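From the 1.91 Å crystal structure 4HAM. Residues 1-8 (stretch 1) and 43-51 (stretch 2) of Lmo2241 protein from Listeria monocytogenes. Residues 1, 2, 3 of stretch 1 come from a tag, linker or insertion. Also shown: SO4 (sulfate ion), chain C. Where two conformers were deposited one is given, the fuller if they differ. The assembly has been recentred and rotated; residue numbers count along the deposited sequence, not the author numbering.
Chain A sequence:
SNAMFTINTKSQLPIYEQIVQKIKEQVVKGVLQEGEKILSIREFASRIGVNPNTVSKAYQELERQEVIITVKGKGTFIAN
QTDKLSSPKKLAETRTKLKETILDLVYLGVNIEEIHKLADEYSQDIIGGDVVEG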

ATOM      1  N   SER A   1      -9.928 -17.940 -20.128  1.00 47.53           N
ATOM      2  CA  SER A   1     -11.315 -17.712 -19.731  1.00 53.71           C
ATOM      3  C   SER A   1     -11.448 -16.516 -18.812  1.00 51.55           C
ATOM      4  O   SER A   1     -12.559 -16.125 -18.430  1.00 45.59           O
ATOM      5  CB  SER A   1     -11.895 -18.916 -19.026  1.00 56.08           C
ATOM      6  OG  SER A   1     -13.273 -18.714 -18.764  1.00 60.09           O
ATOM      7  N   ASN A   2     -10.310 -15.965 -18.418  0.84 49.39           N
ATOM      8  CA  ASN A   2     -10.304 -14.667 -17.770  0.84 46.85           C
ATOM      9  C   ASN A   2     -10.988 -13.653 -18.691  0.84 46.27           C
ATOM     10  O   ASN A   2     -11.059 -13.859 -19.905  0.84 44.22           O
ATOM     11  CB  ASN A   2      -8.866 -14.252 -17.452  0.84 42.89           C
ATOM     12  CG  ASN A   2      -7.900 -14.607 -18.567  0.84 39.97           C
ATOM     13  OD1 ASN A   2      -7.645 -15.787 -18.840  0.84 34.08           O
ATOM     14  ND2 ASN A   2      -7.354 -13.583 -19.220  0.84 40.73           N
ATOM     15  N   ALA A   3     -11.524 -12.582 -18.116  1.00 45.39           N
ATOM     16  CA  ALA A   3     -12.084 -11.501 -18.921  1.00 40.56           C
ATOM     17  C   ALA A   3     -10.961 -10.526 -19.230  1.00 28.12           C
ATOM     18  O   ALA A   3     -10.061 -10.349 -18.416  1.00 27.36           O
ATOM     19  CB  ALA A   3     -13.198 -10.798 -18.166  1.00 36.98           C
HETATM   20  N   MSE A   4     -10.998  -9.903 -20.404  1.00 28.29           N
HETATM   21  CA  MSE A   4     -10.023  -8.877 -20.731  1.00 27.53           C
HETATM   22  C   MSE A   4     -10.211  -7.694 -19.789  1.00 26.39           C
HETATM   23  O   MSE A   4     -11.272  -7.536 -19.175  1.00 28.88           O
HETATM   24  CB  MSE A   4     -10.181  -8.422 -22.188  1.00 38.30           C
HETATM   25  CG  MSE A   4      -9.817  -9.498 -23.212  1.00 43.01           C
HETATM   26 SE   MSE A   4      -8.031 -10.206 -22.868  0.70 40.27          SE
HETATM   27  CE  MSE A   4      -8.468 -11.837 -21.911  1.00 40.78           C
ATOM     28  N   PHE A   5      -9.172  -6.882 -19.658  1.00 25.84           N
ATOM     29  CA  PHE A   5      -9.205  -5.753 -18.746  1.00 25.11           C
ATOM     30  C   PHE A   5      -8.324  -4.611 -19.227  1.00 26.10           C
ATOM     31  O   PHE A   5      -7.566  -4.727 -20.188  1.00 26.34           O
ATOM     32  CB  PHE A   5      -8.806  -6.175 -17.317  1.00 25.10           C
ATOM     33  CG  PHE A   5      -7.508  -6.944 -17.245  1.00 25.29           C
ATOM     34  CD1 PHE A   5      -6.288  -6.284 -17.306  1.00 25.30           C
ATOM     35  CD2 PHE A   5      -7.513  -8.328 -17.102  1.00 34.04           C
ATOM     36  CE1 PHE A   5      -5.085  -6.990 -17.232  1.00 29.24           C
ATOM     37  CE2 PHE A   5      -6.315  -9.048 -17.020  1.00 34.89           C
ATOM     38  CZ  PHE A   5      -5.102  -8.373 -17.086  1.00 32.69           C
ATOM     39  N   THR A   6      -8.443  -3.494 -18.538  1.00 28.09           N
ATOM     40  CA  THR A   6      -7.664  -2.316 -18.846  1.00 30.72           C
ATOM     41  C   THR A   6      -6.291  -2.386 -18.196  1.00 25.14           C
ATOM     42  O   THR A   6      -6.167  -2.736 -17.035  1.00 24.83           O
ATOM     43  CB  THR A   6      -8.402  -1.095 -18.320  1.00 26.13           C
ATOM     44  OG1 THR A   6      -9.523  -0.847 -19.176  1.00 25.39           O
ATOM     45  CG2 THR A   6      -7.484   0.130 -18.274  1.00 29.31           C
ATOM     46  N   ILE A   7      -5.260  -2.072 -18.965  1.00 25.72           N
ATOM     47  CA  ILE A   7      -3.923  -1.913 -18.409  1.00 26.09           C
ATOM     48  C   ILE A   7      -3.494  -0.456 -18.616  1.00 26.91           C
ATOM     49  O   ILE A   7      -3.647   0.090 -19.712  1.00 30.97           O
ATOM     50  CB  ILE A   7      -2.927  -2.879 -19.079  1.00 29.44           C
ATOM     51  CG1 ILE A   7      -3.199  -4.311 -18.622  1.00 29.79           C
ATOM     52  CG2 ILE A   7      -1.501  -2.523 -18.702  1.00 34.61           C
ATOM     53  CD1 ILE A   7      -2.261  -5.309 -19.218  1.00 33.04           C
ATOM     54  N   ASN A   8      -2.976   0.166 -17.559  1.00 28.22           N
ATOM     55  CA  ASN A   8      -2.573   1.568 -17.585  1.00 34.00           C
ATOM     56  C   ASN A   8      -1.058   1.659 -17.509  1.00 37.78           C
ATOM     57  O   ASN A   8      -0.465   1.400 -16.467  1.00 35.39           O
ATOM     58  CB  ASN A   8      -3.214   2.321 -16.413  1.00 37.44           C
ATOM     59  CG  ASN A   8      -2.771   3.778 -16.325  1.00 41.63           C
ATOM     60  OD1 ASN A   8      -2.142   4.316 -17.237  1.00 42.36           O
ATOM     61  ND2 ASN A   8      -3.112   4.425 -15.217  1.00 42.02           N
TER
HETATM   62  S   SO4 C 202       8.113  -4.715 -23.663  1.00 56.27           S
HETATM   63  O1  SO4 C 202       9.337  -4.263 -24.321  1.00 63.54           O
HETATM   64  O2  SO4 C 202       7.206  -3.585 -23.471  1.00 59.08           O
HETATM   65  O3  SO4 C 202       7.458  -5.708 -24.500  1.00 51.13           O
HETATM   66  O4  SO4 C 202       8.445  -5.308 -22.361  1.00 55.79           O
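Stretch 2 (43-51) EFASRIGVN

Stretch 2 packs the end of a helix and the turn after it against an irregular N-terminal segment, through side chains alone and without a hydrogen bond between the two. Stretch 1 has no regular helix or strand. In stretch 2, residues 43-48 are helical, and the helix begins earlier in the chain. G49 leaves the helix with positive phi, a conformation that favours glycine. The two stretches advance in the same general sense: N2 CA is 9.2 Å from F44 CA, and M4 CA is 7.8 Å from I48 CA. The contact buries 323 Å², both sides summed.

F44 meets three residues. The tag residue N2 places ND2 over one face of its ring, 3.4 Å from F44 CE1. F5 CE2 lies at the ring edge, 3.7 Å from F44 CZ. M4 CE is 4.0 Å from F44 CE1. M4 is selenomethionine; its CA-to-CB bond points sideways, but the end of the side chain comes nearer to stretch 2. Its SE atom lies 3.5 Å from R47 CD and 3.6 Å from I48 CG2. Further along, I7 CD1 is 4.2 Å from both I48 CD1 and V50 CG2, so it spans the helix end and the turn. N51 stays clear of stretch 1; its ND2 donates a hydrogen bond to sulfate O4 at 3.0 Å.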

ATOM      1  N   GLU A  43      -0.908 -17.523 -24.942  1.00 19.17           N
ATOM      2  CA  GLU A  43      -2.225 -17.122 -25.443  1.00 20.96           C
ATOM      3  C   GLU A  43      -2.598 -15.768 -24.864  1.00 18.98           C
ATOM      4  O   GLU A  43      -3.106 -14.890 -25.562  1.00 20.40           O
ATOM      5  CB  GLU A  43      -3.299 -18.161 -25.060  1.00 21.88           C
ATOM      6  CG  GLU A  43      -3.225 -19.469 -25.829  1.00 32.53           C
ATOM      7  CD  GLU A  43      -4.061 -20.595 -25.200  1.00 42.08           C
ATOM      8  OE1 GLU A  43      -4.521 -20.474 -24.034  1.00 37.78           O
ATOM      9  OE2 GLU A  43      -4.253 -21.628 -25.879  1.00 52.63           O
ATOM     10  N   PHE A  44      -2.337 -15.596 -23.576  1.00 18.07           N
ATOM     11  CA  PHE A  44      -2.724 -14.376 -22.888  1.00 16.08           C
ATOM     12  C   PHE A  44      -1.871 -13.201 -23.392  1.00 18.73           C
ATOM     13  O   PHE A  44      -2.406 -12.135 -23.699  1.00 17.22           O
ATOM     14  CB  PHE A  44      -2.577 -14.564 -21.384  1.00 21.98           C
ATOM     15  CG  PHE A  44      -3.210 -13.484 -20.558  1.00 26.27           C
ATOM     16  CD1 PHE A  44      -4.212 -12.680 -21.068  1.00 37.56           C
ATOM     17  CD2 PHE A  44      -2.802 -13.280 -19.258  1.00 32.81           C
ATOM     18  CE1 PHE A  44      -4.792 -11.680 -20.282  1.00 37.96           C
ATOM     19  CE2 PHE A  44      -3.372 -12.282 -18.476  1.00 37.45           C
ATOM     20  CZ  PHE A  44      -4.363 -11.485 -18.988  1.00 30.11           C
ATOM     21  N   ALA A  45      -0.559 -13.407 -23.494  1.00 19.11           N
ATOM     22  CA  ALA A  45       0.345 -12.365 -23.964  1.00 22.07           C
ATOM     23  C   ALA A  45       0.002 -11.942 -25.395  1.00 18.30           C
ATOM     24  O   ALA A  45       0.088 -10.759 -25.756  1.00 18.43           O
ATOM     25  CB  ALA A  45       1.807 -12.850 -23.896  1.00 15.24           C
ATOM     26  N   SER A  46      -0.355 -12.924 -26.208  1.00 17.44           N
ATOM     27  CA  SER A  46      -0.687 -12.672 -27.596  1.00 20.41           C
ATOM     28  C   SER A  46      -1.974 -11.849 -27.686  1.00 21.40           C
ATOM     29  O   SER A  46      -2.084 -10.939 -28.505  1.00 26.99           O
ATOM     30  CB  SER A  46      -0.866 -14.002 -28.334  1.00 22.60           C
ATOM     31  OG  SER A  46      -1.160 -13.782 -29.705  1.00 29.42           O
ATOM     32  N   ARG A  47      -2.942 -12.176 -26.833  0.58 18.63           N
ATOM     33  CA  ARG A  47      -4.244 -11.515 -26.871  0.58 20.34           C
ATOM     34  C   ARG A  47      -4.168 -10.070 -26.375  0.58 17.71           C
ATOM     35  O   ARG A  47      -4.755  -9.175 -26.971  0.58 18.96           O
ATOM     36  CB  ARG A  47      -5.284 -12.298 -26.063  0.58 18.08           C
ATOM     37  CG  ARG A  47      -6.693 -11.721 -26.149  0.58 21.10           C
ATOM     38  CD  ARG A  47      -7.722 -12.600 -25.441  0.58 28.76           C
ATOM     39  NE  ARG A  47      -7.863 -13.909 -26.071  0.58 29.38           N
ATOM     40  CZ  ARG A  47      -8.779 -14.810 -25.724  0.58 29.11           C
ATOM     41  NH1 ARG A  47      -9.646 -14.546 -24.760  0.58 30.89           N
ATOM     42  NH2 ARG A  47      -8.826 -15.973 -26.344  0.58 24.57           N
ATOM     43  N   ILE A  48      -3.441  -9.832 -25.289  1.00 19.04           N
ATOM     44  CA  ILE A  48      -3.391  -8.473 -24.736  1.00 22.34           C
ATOM     45  C   ILE A  48      -2.283  -7.600 -25.314  1.00 22.43           C
ATOM     46  O   ILE A  48      -2.304  -6.379 -25.145  1.00 23.90           O
ATOM     47  CB  ILE A  48      -3.347  -8.444 -23.194  1.00 20.15           C
ATOM     48  CG1 ILE A  48      -2.081  -9.105 -22.674  1.00 20.04           C
ATOM     49  CG2 ILE A  48      -4.581  -9.111 -22.626  1.00 23.69           C
ATOM     50  CD1 ILE A  48      -1.987  -9.072 -21.158  1.00 30.07           C
ATOM     51  N   GLY A  49      -1.335  -8.213 -26.014  1.00 18.76           N
ATOM     52  CA  GLY A  49      -0.282  -7.452 -26.664  1.00 18.08           C
ATOM     53  C   GLY A  49       0.779  -7.019 -25.662  1.00 22.39           C
ATOM     54  O   GLY A  49       1.305  -5.903 -25.717  1.00 26.60           O
ATOM     55  N   VAL A  50       1.085  -7.918 -24.736  1.00 17.81           N
ATOM     56  CA  VAL A  50       2.090  -7.684 -23.709  1.00 21.54           C
ATOM     57  C   VAL A  50       3.234  -8.688 -23.868  1.00 20.02           C
ATOM     58  O   VAL A  50       3.030  -9.816 -24.320  1.00 21.08           O
ATOM     59  CB  VAL A  50       1.446  -7.805 -22.300  1.00 25.02           C
ATOM     60  CG1 VAL A  50       2.489  -7.819 -21.197  1.00 23.02           C
ATOM     61  CG2 VAL A  50       0.473  -6.652 -22.084  1.00 25.71           C
ATOM     62  N   ASN A  51       4.443  -8.254 -23.536  1.00 19.24           N
ATOM     63  CA  ASN A  51       5.609  -9.125 -23.476  1.00 21.49           C
ATOM     64  C   ASN A  51       5.287 -10.454 -22.747  1.00 21.34           C
ATOM     65  O   ASN A  51       4.868 -10.439 -21.594  1.00 20.63           O
ATOM     66  CB  ASN A  51       6.714  -8.335 -22.754  1.00 24.41           C
ATOM     67  CG  ASN A  51       8.062  -9.010 -22.802  1.00 27.39           C
ATOM     68  OD1 ASN A  51       8.164 -10.220 -22.967  1.00 24.32           O
ATOM     69  ND2 ASN A  51       9.120  -8.216 -22.631  1.00 29.61           N
TER